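Local coordinates for protein papain-like protease (Human betacoronavirus 2c EMC/2012, PDB 4RNA) that probably cleaves the viral polyprotein as a papain-like cysteine protease of the MERS coronavirus, in a fold that also carries a zinc site, at residues Cys183-Val188 / Leu206-Tyr211; Glu218-Arg223 / Arg236-His241; Phe268-Gly273 / Ser303-Lys308; Val278-His283 / Phe294-Val299. All blocks are in the same frame, centred on the assembly; numbering follows the deposited sequence. Where two conformers were deposited one is given.

Interaction 1: residues Cys183-Val188 / Leu206-Tyr211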
loop_
_atom_site.group_PDB
_atom_site.type_symbol
_atom_site.label_atom_id
_atom_site.label_comp_id
_atom_site.label_asym_id
_atom_site.label_seq_id
_atom_site.Cartn_x
_atom_site.Cartn_y
_atom_site.Cartn_z
ATOM N N CYS A 183 -0.299 26.816 -2.436
ATOM C CA CYS A 183 -1.045 27.906 -3.048
ATOM C C CYS A 183 -2.502 27.425 -3.245
ATOM O O CYS A 183 -2.818 26.290 -2.874
ATOM C CB CYS A 183 -0.368 28.308 -4.375
ATOM S SG CYS A 183 -0.223 27.069 -5.718
ATOM N N SER A 184 -3.367 28.264 -3.832
ATOM C CA SER A 184 -4.726 27.914 -4.222
ATOM C C SER A 184 -4.776 27.045 -5.468
ATOM O O SER A 184 -3.960 27.237 -6.376
ATOM C CB SER A 184 -5.412 29.202 -4.633
ATOM O OG SER A 184 -6.007 29.746 -3.499
ATOM N N ALA A 185 -5.716 26.108 -5.536
ATOM C CA ALA A 185 -6.020 25.523 -6.845
ATOM C C ALA A 185 -7.467 25.162 -6.814
ATOM O O ALA A 185 -8.032 24.924 -5.740
ATOM C CB ALA A 185 -5.159 24.301 -7.113
ATOM N N ARG A 186 -8.093 25.122 -7.977
ATOM C CA ARG A 186 -9.511 24.901 -7.963
ATOM C C ARG A 186 -9.921 24.242 -9.249
ATOM O O ARG A 186 -9.398 24.586 -10.304
ATOM C CB ARG A 186 -10.162 26.248 -7.819
ATOM C CG ARG A 186 -11.644 26.225 -7.584
ATOM C CD ARG A 186 -12.126 27.658 -7.656
ATOM N NE ARG A 186 -13.560 27.664 -7.464
ATOM C CZ ARG A 186 -14.167 27.360 -6.312
ATOM N NH1 ARG A 186 -13.468 27.047 -5.216
ATOM N NH2 ARG A 186 -15.494 27.371 -6.260
ATOM N N MET A 187 -10.880 23.313 -9.157
ATOM C CA MET A 187 -11.372 22.602 -10.336
ATOM C C MET A 187 -12.909 22.501 -10.187
ATOM O O MET A 187 -13.377 21.966 -9.167
ATOM C CB MET A 187 -10.711 21.233 -10.395
ATOM C CG MET A 187 -10.822 20.526 -11.727
ATOM S SD MET A 187 -10.161 18.840 -11.558
ATOM C CE MET A 187 -11.219 18.234 -10.294
ATOM N N VAL A 188 -13.676 23.061 -11.144
ATOM C CA VAL A 188 -15.159 22.976 -11.063
ATOM C C VAL A 188 -15.728 22.179 -12.238
ATOM O O VAL A 188 -15.607 22.603 -13.371
ATOM C CB VAL A 188 -15.814 24.358 -10.976
ATOM C CG1 VAL A 188 -17.297 24.226 -10.649
ATOM C CG2 VAL A 188 -15.115 25.224 -9.933
ATOM N N LEU A 206 -4.352 20.046 -4.043
ATOM C CA LEU A 206 -3.769 19.022 -4.885
ATOM C C LEU A 206 -4.763 18.237 -5.687
ATOM O O LEU A 206 -4.444 17.824 -6.786
ATOM C CB LEU A 206 -2.948 18.035 -4.041
ATOM C CG LEU A 206 -1.545 18.523 -3.796
ATOM C CD1 LEU A 206 -0.809 17.459 -3.003
ATOM C CD2 LEU A 206 -0.857 18.742 -5.115
ATOM N N LYS A 207 -5.943 17.980 -5.120
ATOM C CA LYS A 207 -7.016 17.273 -5.827
ATOM C C LYS A 207 -7.431 17.917 -7.144
ATOM O O LYS A 207 -7.762 17.199 -8.104
ATOM C CB LYS A 207 -8.252 17.050 -4.936
ATOM C CG LYS A 207 -7.948 16.103 -3.775
ATOM C CD LYS A 207 -9.204 15.516 -3.134
ATOM C CE LYS A 207 -9.984 16.534 -2.292
ATOM N NZ LYS A 207 -9.387 16.884 -0.961
ATOM N N ALA A 208 -7.401 19.255 -7.190
ATOM C CA ALA A 208 -7.616 20.025 -8.421
ATOM C C ALA A 208 -6.459 19.890 -9.464
ATOM O O ALA A 208 -6.602 20.345 -10.571
ATOM C CB ALA A 208 -7.873 21.511 -8.087
ATOM N N CYS A 209 -5.348 19.221 -9.117
ATOM C CA CYS A 209 -4.183 19.268 -9.967
ATOM C C CYS A 209 -3.858 17.947 -10.543
ATOM O O CYS A 209 -2.831 17.888 -11.199
ATOM C CB CYS A 209 -2.897 19.761 -9.272
ATOM S SG CYS A 209 -3.015 21.341 -8.401
ATOM N N CYS A 210 -4.624 16.916 -10.191
ATOM C CA CYS A 210 -4.347 15.531 -10.712
ATOM C C CYS A 210 -5.641 14.978 -11.275
ATOM O O CYS A 210 -6.723 15.172 -10.670
ATOM C CB CYS A 210 -3.882 14.583 -9.577
ATOM S SG CYS A 210 -2.459 15.269 -8.714
ATOM N N TYR A 211 -5.577 14.228 -12.380
ATOM C CA TYR A 211 -6.789 13.658 -12.896
ATOM C C TYR A 211 -6.397 12.393 -13.581
ATOM O O TYR A 211 -5.418 12.409 -14.265
ATOM C CB TYR A 211 -7.439 14.636 -13.886
ATOM C CG TYR A 211 -8.777 14.128 -14.387
ATOM C CD1 TYR A 211 -8.866 13.301 -15.510
ATOM C CD2 TYR A 211 -9.983 14.419 -13.691
ATOM C CE1 TYR A 211 -10.116 12.822 -15.957
ATOM C CE2 TYR A 211 -11.207 13.928 -14.139
ATOM C CZ TYR A 211 -11.271 13.151 -15.273
ATOM O OH TYR A 211 -12.489 12.675 -15.713
#
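Ala208, packed against Ala185 and Met187, offers its carbonyl oxygen to NE2 of His241 in a hydrogen bond, and the sulfur of Met187 lies beside that same oxygen (SD to Ala208 O 4.0 Å). Between 183-188 and 206-211 the rest is van der Waals contact, with the alanine methyl against the backbone. That methyl presses onto Arg186, its CB 3.6 Å from Arg186 C, and has a side chain at each flank. Toward the N-terminal end it meets Ala185, CB to CB 4.0 Å; toward the C-terminal end it meets Met187, CB to CB 3.7 Å. Ala185 CB also touches Cys209 SG at 3.9 Å. Met187 has CG anti to its backbone N (chi1 -164°), and a bend at chi3 (59°) carries CE to within 4.2 Å of Lys207 O, so the chain curls past the turn. That turn is a 3-10 segment closed by Cys209 N to Leu206 O, 2.9 Å. Strand 186-193 is held on its two sides by backbone bonds to other strands: Met187 pairs with Leu203 and Arg186 with Thr242. Ala185, just before the strand, and Met187, within it, both point at the turn that leads from strand 197-204 into strand 210-212. The two segments are thus joined by close van der Waals fit alone, while the carbonyl of Ala208 is satisfied by a histidine of strand 233-242.

Interaction 2: residues Glu218-Arg223 / Arg236-His241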
loop_
_atom_site.group_PDB
_atom_site.type_symbol
_atom_site.label_atom_id
_atom_site.label_comp_id
_atom_site.label_asym_id
_atom_site.label_seq_id
_atom_site.Cartn_x
_atom_site.Cartn_y
_atom_site.Cartn_z
ATOM N N GLU A 218 -7.272 19.289 -23.751
ATOM C CA GLU A 218 -8.434 19.184 -24.697
ATOM C C GLU A 218 -9.397 18.108 -24.268
ATOM O O GLU A 218 -10.581 18.389 -24.189
ATOM C CB GLU A 218 -8.008 18.857 -26.126
ATOM C CG GLU A 218 -7.272 19.981 -26.790
ATOM C CD GLU A 218 -5.785 19.697 -26.866
ATOM O OE1 GLU A 218 -5.156 20.096 -27.885
ATOM O OE2 GLU A 218 -5.254 19.058 -25.918
ATOM N N ASP A 219 -8.907 16.878 -24.009
ATOM C CA ASP A 219 -9.810 15.798 -23.513
ATOM C C ASP A 219 -10.394 16.121 -22.182
ATOM O O ASP A 219 -11.587 15.870 -21.965
ATOM C CB ASP A 219 -9.163 14.435 -23.536
ATOM C CG ASP A 219 -8.837 13.988 -24.967
ATOM O OD1 ASP A 219 -9.668 14.308 -25.857
ATOM O OD2 ASP A 219 -7.778 13.332 -25.237
ATOM N N LEU A 220 -9.606 16.744 -21.314
ATOM C CA LEU A 220 -10.085 17.042 -19.973
ATOM C C LEU A 220 -11.250 17.976 -20.014
ATOM O O LEU A 220 -12.165 17.888 -19.157
ATOM C CB LEU A 220 -8.991 17.669 -19.102
ATOM C CG LEU A 220 -9.335 17.938 -17.674
ATOM C CD1 LEU A 220 -9.483 16.665 -16.807
ATOM C CD2 LEU A 220 -8.345 18.958 -17.087
ATOM N N ARG A 221 -11.208 18.896 -20.972
ATOM C CA ARG A 221 -12.170 20.017 -21.021
ATOM C C ARG A 221 -13.391 19.704 -21.910
ATOM O O ARG A 221 -14.344 20.484 -22.024
ATOM C CB ARG A 221 -11.438 21.260 -21.556
ATOM C CG ARG A 221 -10.462 21.878 -20.564
ATOM C CD ARG A 221 -9.649 22.934 -21.312
ATOM N NE ARG A 221 -8.721 23.636 -20.411
ATOM C CZ ARG A 221 -7.998 24.719 -20.719
ATOM N NH1 ARG A 221 -8.108 25.279 -21.910
ATOM N NH2 ARG A 221 -7.168 25.242 -19.824
ATOM N N ALA A 222 -13.337 18.583 -22.588
ATOM C CA ALA A 222 -14.433 18.227 -23.523
ATOM C C ALA A 222 -15.745 17.904 -22.772
ATOM O O ALA A 222 -15.726 17.492 -21.614
ATOM C CB ALA A 222 -14.041 17.022 -24.398
ATOM N N ARG A 223 -16.856 17.973 -23.500
ATOM C CA ARG A 223 -18.177 17.686 -22.947
ATOM C C ARG A 223 -18.433 16.181 -23.073
ATOM O O ARG A 223 -18.164 15.593 -24.114
ATOM C CB ARG A 223 -19.273 18.487 -23.694
ATOM C CG ARG A 223 -20.683 18.335 -23.087
ATOM C CD ARG A 223 -21.783 19.127 -23.842
ATOM N NE ARG A 223 -22.053 18.556 -25.169
ATOM C CZ ARG A 223 -21.865 19.196 -26.325
ATOM N NH1 ARG A 223 -21.453 20.461 -26.329
ATOM N NH2 ARG A 223 -22.122 18.592 -27.468
ATOM N N ARG A 236 -21.585 16.228 -18.719
ATOM C CA ARG A 236 -20.569 16.521 -17.701
ATOM C C ARG A 236 -19.476 17.356 -18.375
ATOM O O ARG A 236 -18.933 16.919 -19.438
ATOM C CB ARG A 236 -20.001 15.172 -17.175
ATOM C CG ARG A 236 -18.652 15.194 -16.459
ATOM C CD ARG A 236 -18.437 13.894 -15.657
ATOM N NE ARG A 236 -17.195 13.884 -14.870
ATOM C CZ ARG A 236 -17.058 14.390 -13.649
ATOM N NH1 ARG A 236 -18.097 14.940 -13.006
ATOM N NH2 ARG A 236 -15.873 14.321 -13.049
ATOM N N GLN A 237 -19.127 18.480 -17.794
ATOM C CA GLN A 237 -18.049 19.272 -18.384
ATOM C C GLN A 237 -17.268 20.054 -17.370
ATOM O O GLN A 237 -17.845 20.596 -16.421
ATOM C CB GLN A 237 -18.613 20.205 -19.505
ATOM C CG GLN A 237 -17.586 21.033 -20.244
ATOM C CD GLN A 237 -18.191 21.757 -21.438
ATOM O OE1 GLN A 237 -19.160 21.282 -22.065
ATOM N NE2 GLN A 237 -17.649 22.934 -21.725
ATOM N N LEU A 238 -15.942 20.132 -17.564
ATOM C CA LEU A 238 -15.112 21.067 -16.785
ATOM C C LEU A 238 -15.414 22.591 -17.090
ATOM O O LEU A 238 -15.305 23.049 -18.217
ATOM C CB LEU A 238 -13.625 20.725 -17.026
ATOM C CG LEU A 238 -12.604 21.527 -16.197
ATOM C CD1 LEU A 238 -12.737 21.340 -14.660
ATOM C CD2 LEU A 238 -11.202 21.162 -16.711
ATOM N N VAL A 239 -15.858 23.362 -16.096
ATOM C CA VAL A 239 -16.185 24.753 -16.383
ATOM C C VAL A 239 -15.188 25.784 -15.779
ATOM O O VAL A 239 -15.077 26.941 -16.253
ATOM C CB VAL A 239 -17.630 25.093 -15.974
ATOM C CG1 VAL A 239 -18.605 24.361 -16.927
ATOM C CG2 VAL A 239 -17.865 24.727 -14.510
ATOM N N GLU A 240 -14.429 25.364 -14.775
ATOM C CA GLU A 240 -13.398 26.278 -14.257
ATOM C C GLU A 240 -12.211 25.481 -13.741
ATOM O O GLU A 240 -12.367 24.409 -13.156
ATOM C CB GLU A 240 -13.966 27.173 -13.160
ATOM C CG GLU A 240 -13.151 28.424 -12.942
ATOM C CD GLU A 240 -12.910 28.676 -11.470
ATOM O OE1 GLU A 240 -11.743 28.543 -11.013
ATOM O OE2 GLU A 240 -13.896 28.969 -10.759
ATOM N N HIS A 241 -11.023 26.007 -13.983
ATOM C CA HIS A 241 -9.804 25.304 -13.623
ATOM C C HIS A 241 -8.689 26.273 -13.340
ATOM O O HIS A 241 -8.242 26.998 -14.216
ATOM C CB HIS A 241 -9.417 24.318 -14.710
ATOM C CG HIS A 241 -8.638 23.156 -14.195
ATOM N ND1 HIS A 241 -8.057 22.228 -15.011
ATOM C CD2 HIS A 241 -8.357 22.763 -12.884
ATOM C CE1 HIS A 241 -7.460 21.277 -14.245
ATOM N NE2 HIS A 241 -7.621 21.617 -12.950
HETATM O O HOH W 1 -14.854 18.669 -19.250
HETATM O O HOH W 2 -14.650 22.674 -20.746
HETATM O O HOH W 3 -7.700 22.689 -17.869
#
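Leu220 and Leu238 supply the apolar part of this contact, their CD2 methyls 3.6 Å apart. The same Leu220 CD2 also approaches CE1 of His241 at 3.8 Å, the two side chains crossing at about a right angle. The polar part runs largely through water. One water donates to the carbonyl oxygens of Leu220 and Ala222; a bond to Leu238 N is modelled too short to rely on. A second donates to Arg221 O (2.6 Å) and Leu238 O, and accepts from Gln237 NE2 at 3.2 Å. The third lies in the planes of both groups it joins: it accepts from Arg221 NE at 2.9 Å and meets His241 ND1 at 2.9 Å, the other ring nitrogen, NE2, being taken by Ala208 O. Beyond the waters there is a close van der Waals meeting, Gln237 OE1 to Arg223 CB at 3.2 Å. Arg221 is further occupied by a cation-pi contact with Tyr319. The closing turn of helix 217-221 is therefore stitched by water to a strand that carries a classic beta bulge, Val239 and Glu240 both facing Val188, in the antiparallel sheet of the zinc-bearing fingers region expected of coronavirus papain-like proteases.

Interaction 3: residues Phe268-Gly273 / Ser303-Lys308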
loop_
_atom_site.group_PDB
_atom_site.type_symbol
_atom_site.label_atom_id
_atom_site.label_comp_id
_atom_site.label_asym_id
_atom_site.label_seq_id
_atom_site.Cartn_x
_atom_site.Cartn_y
_atom_site.Cartn_z
ATOM N N PHE A 268 6.405 13.792 -19.566
ATOM C CA PHE A 268 5.454 12.691 -19.536
ATOM C C PHE A 268 6.162 11.395 -19.254
ATOM O O PHE A 268 7.368 11.276 -19.527
ATOM C CB PHE A 268 4.621 12.608 -20.855
ATOM C CG PHE A 268 5.461 12.441 -22.106
ATOM C CD1 PHE A 268 6.007 13.549 -22.746
ATOM C CD2 PHE A 268 5.722 11.193 -22.582
ATOM C CE1 PHE A 268 6.774 13.442 -23.890
ATOM C CE2 PHE A 268 6.483 11.057 -23.746
ATOM C CZ PHE A 268 7.007 12.175 -24.398
ATOM N N ASN A 269 5.440 10.399 -18.723
ATOM C CA ASN A 269 6.058 9.066 -18.649
ATOM C C ASN A 269 5.591 8.109 -19.678
ATOM O O ASN A 269 4.502 8.251 -20.254
ATOM C CB ASN A 269 5.854 8.436 -17.255
ATOM C CG ASN A 269 6.500 9.295 -16.163
ATOM O OD1 ASN A 269 7.633 9.734 -16.335
ATOM N ND2 ASN A 269 5.786 9.519 -15.031
ATOM N N VAL A 270 6.415 7.090 -19.921
ATOM C CA VAL A 270 6.060 6.160 -20.978
ATOM C C VAL A 270 6.246 4.786 -20.350
ATOM O O VAL A 270 7.165 4.596 -19.533
ATOM C CB VAL A 270 7.014 6.331 -22.215
ATOM C CG1 VAL A 270 6.982 5.123 -23.097
ATOM C CG2 VAL A 270 6.657 7.580 -23.012
ATOM N N PHE A 271 5.342 3.844 -20.648
ATOM C CA PHE A 271 5.576 2.459 -20.261
ATOM C C PHE A 271 5.752 1.637 -21.525
ATOM O O PHE A 271 4.903 1.703 -22.410
ATOM C CB PHE A 271 4.413 1.948 -19.414
ATOM C CG PHE A 271 4.558 0.509 -18.924
ATOM C CD1 PHE A 271 5.454 0.175 -17.899
ATOM C CD2 PHE A 271 3.780 -0.490 -19.457
ATOM C CE1 PHE A 271 5.563 -1.131 -17.444
ATOM C CE2 PHE A 271 3.897 -1.802 -19.005
ATOM C CZ PHE A 271 4.773 -2.114 -17.990
ATOM N N GLN A 272 6.831 0.849 -21.575
ATOM C CA GLN A 272 7.258 0.047 -22.744
ATOM C C GLN A 272 7.101 -1.439 -22.516
ATOM O O GLN A 272 7.603 -1.967 -21.513
ATOM C CB GLN A 272 8.739 0.306 -23.061
ATOM C CG GLN A 272 9.009 1.633 -23.769
ATOM C CD GLN A 272 10.476 2.078 -23.748
ATOM O OE1 GLN A 272 11.346 1.448 -23.134
ATOM N NE2 GLN A 272 10.749 3.191 -24.428
ATOM N N GLY A 273 6.380 -2.086 -23.446
ATOM C CA GLY A 273 6.212 -3.550 -23.553
ATOM C C GLY A 273 5.281 -4.296 -22.594
ATOM O O GLY A 273 5.759 -5.119 -21.806
ATOM N N SER A 303 12.709 14.752 -31.850
ATOM C CA SER A 303 11.570 15.722 -31.928
ATOM C C SER A 303 10.191 15.040 -32.079
ATOM O O SER A 303 9.156 15.683 -31.850
ATOM C CB SER A 303 11.788 16.709 -33.046
ATOM O OG SER A 303 11.964 15.954 -34.238
ATOM N N ASP A 304 10.186 13.748 -32.419
ATOM C CA ASP A 304 8.951 12.957 -32.640
ATOM C C ASP A 304 9.132 11.574 -32.108
ATOM O O ASP A 304 10.147 10.901 -32.388
ATOM C CB ASP A 304 8.594 12.846 -34.141
ATOM C CG ASP A 304 8.392 14.212 -34.785
ATOM O OD1 ASP A 304 9.397 14.804 -35.212
ATOM O OD2 ASP A 304 7.260 14.754 -34.780
ATOM N N TRP A 305 8.097 11.109 -31.404
ATOM C CA TRP A 305 8.140 9.839 -30.715
ATOM C C TRP A 305 6.794 9.207 -30.621
ATOM O O TRP A 305 5.852 9.785 -30.033
ATOM C CB TRP A 305 8.720 10.016 -29.317
ATOM C CG TRP A 305 9.110 8.732 -28.629
ATOM C CD1 TRP A 305 9.402 7.500 -29.198
ATOM C CD2 TRP A 305 9.354 8.557 -27.191
ATOM N NE1 TRP A 305 9.757 6.590 -28.223
ATOM C CE2 TRP A 305 9.767 7.173 -27.005
ATOM C CE3 TRP A 305 9.295 9.407 -26.068
ATOM C CZ2 TRP A 305 10.080 6.654 -25.727
ATOM C CZ3 TRP A 305 9.622 8.878 -24.792
ATOM C CH2 TRP A 305 9.997 7.543 -24.632
ATOM N N LYS A 306 6.709 8.008 -31.199
ATOM C CA LYS A 306 5.550 7.152 -31.066
ATOM C C LYS A 306 5.808 6.240 -29.882
ATOM O O LYS A 306 6.723 5.430 -29.877
ATOM C CB LYS A 306 5.263 6.319 -32.337
ATOM C CG LYS A 306 3.924 5.566 -32.241
ATOM C CD LYS A 306 3.395 5.075 -33.585
ATOM C CE LYS A 306 4.105 3.820 -34.071
ATOM N NZ LYS A 306 3.429 3.241 -35.269
ATOM N N CYS A 307 4.970 6.370 -28.875
ATOM C CA CYS A 307 5.220 5.703 -27.586
ATOM C C CYS A 307 3.896 5.661 -26.771
ATOM O O CYS A 307 2.955 6.420 -27.042
ATOM C CB CYS A 307 6.282 6.491 -26.806
ATOM S SG CYS A 307 5.708 8.198 -26.515
ATOM N N LYS A 308 3.881 4.801 -25.762
ATOM C CA LYS A 308 2.720 4.571 -24.873
ATOM C C LYS A 308 2.834 5.392 -23.613
ATOM O O LYS A 308 3.521 5.032 -22.641
ATOM C CB LYS A 308 2.638 3.091 -24.534
ATOM C CG LYS A 308 2.541 2.207 -25.782
ATOM C CD LYS A 308 2.856 0.780 -25.375
ATOM C CE LYS A 308 2.249 -0.222 -26.338
ATOM N NZ LYS A 308 2.520 -1.575 -25.757
#
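Phe268 and Trp305 are brought together by different first torsions. In Phe268 CG sits between the backbone N and the carbonyl carbon (chi1 58°), whereas in Trp305 CG is anti to the backbone N (chi1 -166°). The rings cross obliquely, with Phe268 CZ 4.0 Å from Trp305 CE3, and the indole atom lies near the phenyl plane, at its edge. Val270 comes tip to tip with the indole: its CG2 is 3.7 Å from Trp305 CZ3 and equally close, 3.7 Å, to Cys307 SG. That sulfur also forms an oblique sulfur-aromatic contact with Phe268, while Cys307 CB covers one indole face over its centre. At the far rim Gln272 NE2 lies in the indole plane, 3.8 Å from Trp305 CZ2, its amide nearly perpendicular to the ring. Lys293 adds a cation-pi contact to the indole.

Lys308 O is gripped twice. Phe271 N donates to it at 2.9 Å, nearly in line with the C=O bond, and Val270 CA makes a CA-H...O contact at 3.2 Å. Phe271 O is buried without a polar partner, close against Lys308 CB (3.4 Å). The strand segments 268-272 and 304-308 run 72° apart, and pairing is carried on beyond Lys308, where Asn269 bonds to Thr310 and Asp311. This strongly twisted meeting of two strands in the curled mixed sheet is consistent with the palm of the thumb-palm-fingers fold of coronavirus papain-like proteases.

Interaction 4: residues Val278-His283 / Phe294-Val299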
loop_
_atom_site.group_PDB
_atom_site.type_symbol
_atom_site.label_atom_id
_atom_site.label_comp_id
_atom_site.label_asym_id
_atom_site.label_seq_id
_atom_site.Cartn_x
_atom_site.Cartn_y
_atom_site.Cartn_z
ATOM N N VAL A 278 5.574 -7.807 -18.623
ATOM C CA VAL A 278 5.149 -6.451 -18.168
ATOM C C VAL A 278 6.240 -5.346 -17.906
ATOM O O VAL A 278 6.278 -4.745 -16.833
ATOM C CB VAL A 278 4.025 -6.513 -17.065
ATOM C CG1 VAL A 278 3.110 -5.294 -17.122
ATOM C CG2 VAL A 278 3.158 -7.755 -17.230
ATOM N N GLY A 279 7.135 -5.133 -18.883
ATOM C CA GLY A 279 7.656 -3.786 -19.256
ATOM C C GLY A 279 8.670 -2.893 -18.534
ATOM O O GLY A 279 9.364 -3.331 -17.632
ATOM N N HIS A 280 8.734 -1.619 -18.951
ATOM C CA HIS A 280 9.808 -0.726 -18.583
ATOM C C HIS A 280 9.387 0.727 -18.662
ATOM O O HIS A 280 8.746 1.135 -19.636
ATOM C CB HIS A 280 10.943 -1.028 -19.542
ATOM C CG HIS A 280 12.114 -0.157 -19.370
ATOM N ND1 HIS A 280 12.702 0.030 -18.179
ATOM C CD2 HIS A 280 12.815 0.605 -20.286
ATOM C CE1 HIS A 280 13.724 0.882 -18.320
ATOM N NE2 HIS A 280 13.796 1.227 -19.618
ATOM N N TYR A 281 9.705 1.528 -17.635
ATOM C CA TYR A 281 9.251 2.920 -17.597
ATOM C C TYR A 281 10.348 3.833 -18.100
ATOM O O TYR A 281 11.511 3.599 -17.804
ATOM C CB TYR A 281 8.854 3.379 -16.164
ATOM C CG TYR A 281 7.513 2.840 -15.696
ATOM C CD1 TYR A 281 6.335 3.543 -15.954
ATOM C CD2 TYR A 281 7.431 1.657 -14.985
ATOM C CE1 TYR A 281 5.100 3.087 -15.502
ATOM C CE2 TYR A 281 6.210 1.171 -14.547
ATOM C CZ TYR A 281 5.047 1.895 -14.809
ATOM O OH TYR A 281 3.808 1.446 -14.391
ATOM N N VAL A 282 9.971 4.898 -18.808
ATOM C CA VAL A 282 10.903 5.901 -19.253
ATOM C C VAL A 282 10.302 7.267 -18.958
ATOM O O VAL A 282 9.089 7.515 -19.170
ATOM C CB VAL A 282 11.182 5.708 -20.773
ATOM C CG1 VAL A 282 12.196 6.729 -21.311
ATOM C CG2 VAL A 282 11.671 4.287 -21.031
ATOM N N HIS A 283 11.133 8.186 -18.462
ATOM C CA HIS A 283 10.648 9.522 -18.136
ATOM C C HIS A 283 11.105 10.460 -19.244
ATOM O O HIS A 283 12.276 10.409 -19.631
ATOM C CB HIS A 283 11.211 10.008 -16.804
ATOM C CG HIS A 283 10.781 11.438 -16.447
ATOM N ND1 HIS A 283 9.583 11.702 -16.015
ATOM C CD2 HIS A 283 11.464 12.648 -16.509
ATOM C CE1 HIS A 283 9.431 13.016 -15.755
ATOM N NE2 HIS A 283 10.592 13.624 -16.058
ATOM N N PHE A 294 14.723 9.928 -20.593
ATOM C CA PHE A 294 15.593 9.547 -19.501
ATOM C C PHE A 294 15.254 8.135 -19.122
ATOM O O PHE A 294 14.270 7.846 -18.381
ATOM C CB PHE A 294 15.382 10.484 -18.333
ATOM C CG PHE A 294 15.907 11.866 -18.560
ATOM C CD1 PHE A 294 17.250 12.153 -18.310
ATOM C CD2 PHE A 294 15.072 12.897 -18.967
ATOM C CE1 PHE A 294 17.751 13.428 -18.506
ATOM C CE2 PHE A 294 15.558 14.174 -19.157
ATOM C CZ PHE A 294 16.904 14.452 -18.914
ATOM N N ASP A 295 16.021 7.229 -19.678
ATOM C CA ASP A 295 15.751 5.847 -19.456
ATOM C C ASP A 295 16.729 5.358 -18.404
ATOM O O ASP A 295 17.841 4.883 -18.722
ATOM C CB ASP A 295 15.882 5.056 -20.752
ATOM C CG ASP A 295 15.685 3.569 -20.527
ATOM O OD1 ASP A 295 15.414 3.183 -19.365
ATOM O OD2 ASP A 295 15.818 2.776 -21.479
ATOM N N SER A 296 16.311 5.503 -17.142
ATOM C CA SER A 296 17.089 5.059 -15.974
ATOM C C SER A 296 18.598 5.414 -15.997
ATOM O O SER A 296 19.459 4.519 -15.961
ATOM C CB SER A 296 16.848 3.560 -15.725
ATOM O OG SER A 296 15.504 3.331 -15.289
ATOM N N GLY A 297 18.900 6.714 -16.056
ATOM C CA GLY A 297 20.283 7.166 -15.992
ATOM C C GLY A 297 20.965 7.062 -17.356
ATOM O O GLY A 297 22.178 6.910 -17.433
ATOM N N THR A 298 20.158 7.106 -18.418
ATOM C CA THR A 298 20.579 7.152 -19.831
ATOM C C THR A 298 19.730 8.293 -20.431
ATOM O O THR A 298 18.623 8.544 -19.922
ATOM C CB THR A 298 20.266 5.785 -20.510
ATOM O OG1 THR A 298 21.229 4.817 -20.073
ATOM C CG2 THR A 298 20.264 5.858 -22.068
ATOM N N VAL A 299 20.221 8.991 -21.464
ATOM C CA VAL A 299 19.399 10.002 -22.150
ATOM C C VAL A 299 19.468 9.893 -23.682
ATOM O O VAL A 299 20.507 9.559 -24.232
ATOM C CB VAL A 299 19.592 11.465 -21.625
ATOM C CG1 VAL A 299 20.885 12.079 -22.104
ATOM C CG2 VAL A 299 18.466 12.376 -22.097
HETATM O O HOH W 4 13.370 5.162 -16.354
#
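Asp295 reaches across to His280, starting from a CB that rests 4.1 Å from Val282 CG1. Its CG lies anti to the backbone N (chi1 176°), which puts CG on the imidazole side. OD1 takes the hydrogen bond from His280 NE2 at 2.6 Å; NE2 stands 35° above the carboxylate plane, while OD1 lies close to the imidazole plane, and the N-H...O angle is a bent 133°. OD2 is also near, 3.2 Å from the same His280 NE2. The carboxylate meets the imidazole at its edge, the two planes turned against each other, and a His-carboxylate pair in this protein is consistent with the His-Asp part of a papain-like active centre.

Next to it His283 and Phe294 form one antiparallel hydrogen-bonded pair. Phe294 N donates to His283 O at 2.7 Å, and His283 N to Phe294 O at 3.2 Å. A water is hydrogen-bonded to Tyr281 O at 2.8 Å and to Ser296 OG at 3.0 Å, with a long, weak contact to Phe294 O, so it ties the turn to the strand where direct pairing ends. Val299 CG2 covers one face of the Phe294 ring toward its rim, 3.8 Å above the plane.

Strand 280-287 runs between strand 267-272 and strand 290-294, whose following loop folds back toward His280, while His283 and Phe294 turn their side chains to one face, where both touch Met120 of helix 115-122.

The four contacts form two pairs. Interactions 1 and 2 come first along the chain, one after the other, with centres 13 Å apart; they share the antiparallel sheet through neighbouring strands 186-193 and 233-242, where Val188 bonds to Val239 and Glu240. Interactions 3 and 4 follow, 10 Å apart: 278-283 and 294-299 both fall between the segments of interaction 3, and strands 267-272 and 280-287 lie side by side, joined by Gln272 N to His280 O and Asn269 OD1 to His283 ND1. The pairs stand apart, centres 25 to 32 Å from each other. The zinc-bearing region and the probable active-centre side thus lie in different parts of the fold, linked through the mixed sheet that strand 210-212 joins.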